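Side-chain contact in Alpha/beta hydrolase fold protein (Nakamurella multipartita, PDB 4Y7D), which is probably a hydrolase of the alpha/beta hydrolase fold, although its substrate and reaction are not established: residues S287-V290 with R291-A294. Sequence-based numbering, arbitrary orientation.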
loop_
_atom_site.group_PDB
_atom_site.type_symbol
_atom_site.label_atom_id
_atom_site.label_comp_id
_atom_site.label_asym_id
_atom_site.label_seq_id
_atom_site.Cartn_x
_atom_site.Cartn_y
_atom_site.Cartn_z
ATOM N N SER A 287 16.361 -1.767 4.556
ATOM C CA SER A 287 15.291 -2.092 3.607
ATOM C C SER A 287 15.739 -2.225 2.161
ATOM O O SER A 287 15.028 -2.821 1.360
ATOM C CB SER A 287 14.142 -1.076 3.665
ATOM O OG SER A 287 14.556 0.227 3.349
ATOM N N GLY A 288 16.912 -1.732 1.822
ATOM C CA GLY A 288 17.360 -1.773 0.426
ATOM C C GLY A 288 17.400 -3.181 -0.135
ATOM O O GLY A 288 16.816 -3.431 -1.180
ATOM N N PRO A 289 17.986 -4.130 0.602
ATOM C CA PRO A 289 17.997 -5.511 0.127
ATOM C C PRO A 289 16.642 -6.149 -0.013
ATOM O O PRO A 289 16.460 -7.020 -0.856
ATOM C CB PRO A 289 18.784 -6.235 1.203
ATOM C CG PRO A 289 19.733 -5.182 1.702
ATOM C CD PRO A 289 18.862 -3.953 1.758
ATOM N N VAL A 290 15.688 -5.717 0.810
ATOM C CA VAL A 290 14.329 -6.239 0.759
ATOM C C VAL A 290 13.609 -5.727 -0.494
ATOM O O VAL A 290 12.881 -6.503 -1.155
ATOM C CB VAL A 290 13.542 -5.897 2.035
ATOM C CG1 VAL A 290 12.265 -6.694 2.085
ATOM C CG2 VAL A 290 14.353 -6.241 3.293
ATOM N N ARG A 291 13.759 -4.427 -0.813
ATOM C CA ARG A 291 13.212 -3.904 -2.064
ATOM C C ARG A 291 13.842 -4.595 -3.305
ATOM O O ARG A 291 13.132 -4.949 -4.273
ATOM C CB ARG A 291 13.387 -2.382 -2.103
ATOM C CG ARG A 291 12.377 -1.647 -1.209
ATOM C CD ARG A 291 12.343 -0.171 -1.504
ATOM N NE ARG A 291 13.686 0.403 -1.516
ATOM C CZ ARG A 291 14.391 0.729 -0.441
ATOM N NH1 ARG A 291 15.621 1.228 -0.578
ATOM N NH2 ARG A 291 13.889 0.556 0.773
ATOM N N ARG A 292 15.141 -4.804 -3.279
ATOM C CA ARG A 292 15.820 -5.525 -4.381
ATOM C C ARG A 292 15.239 -6.928 -4.540
ATOM O O ARG A 292 14.927 -7.351 -5.639
ATOM C CB ARG A 292 17.347 -5.585 -4.203
ATOM C CG ARG A 292 18.051 -4.283 -4.549
ATOM C CD ARG A 292 19.581 -4.432 -4.651
ATOM N NE ARG A 292 20.243 -4.501 -3.320
ATOM C CZ ARG A 292 20.387 -3.467 -2.477
ATOM N NH1 ARG A 292 19.940 -2.248 -2.787
ATOM N NH2 ARG A 292 20.975 -3.652 -1.303
ATOM N N ARG A 293 15.053 -7.625 -3.432
ATOM C CA ARG A 293 14.461 -8.973 -3.443
ATOM C C ARG A 293 13.024 -8.943 -3.967
ATOM O O ARG A 293 12.623 -9.810 -4.738
ATOM C CB ARG A 293 14.582 -9.658 -2.041
ATOM C CG ARG A 293 13.761 -10.915 -1.832
ATOM C CD ARG A 293 14.165 -12.036 -2.765
ATOM N NE ARG A 293 13.371 -13.267 -2.605
ATOM C CZ ARG A 293 13.264 -14.227 -3.530
ATOM N NH1 ARG A 293 13.892 -14.130 -4.698
ATOM N NH2 ARG A 293 12.533 -15.302 -3.282
ATOM N N ALA A 294 12.259 -7.976 -3.492
ATOM C CA ALA A 294 10.882 -7.777 -3.981
ATOM C C ALA A 294 10.856 -7.597 -5.494
ATOM O O ALA A 294 10.085 -8.249 -6.187
ATOM C CB ALA A 294 10.233 -6.612 -3.296
#
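Ser287 and Arg291 meet in an i to i+4 contact at the start of helix 288-299, the last helix of the chain. Two bonds join them. Arg291 N donates to Ser287 O at 3.0 Å, nearly straight at 168°. In the conformer given here, Arg291 NH2 donates to Ser287 OG at 2.7 Å, with the hydroxyl at the guanidinium edge and close to its plane. That bond is short but bent, N-H...O 136°. In this conformer the arginine chain bends at chi3 (-50°), which turns its end back toward the serine and lays one guanidinium face over Gly288 CA. Arg291 NH2 also bonds Phe281 O in helix 280-283, and Ser287 OG bonds His284 O just after it. In this alpha/beta hydrolase fold the helix packs on the sheet near its edge strand 269-273. Val290 touches Val271 and Val245 there. With an alanine in place of Ser287, His284 O would probably lose this partner and the Arg291 guanidinium one of its anchors. One residue on, Arg292 N bonds Gly288 O at 3.0 Å. The Arg292 guanidinium folds back over the same carbonyl, its NH2 3.6 Å from Pro289 CG. The end of Arg293 leads away, and its NE forms a salt bridge with Glu269 OE1.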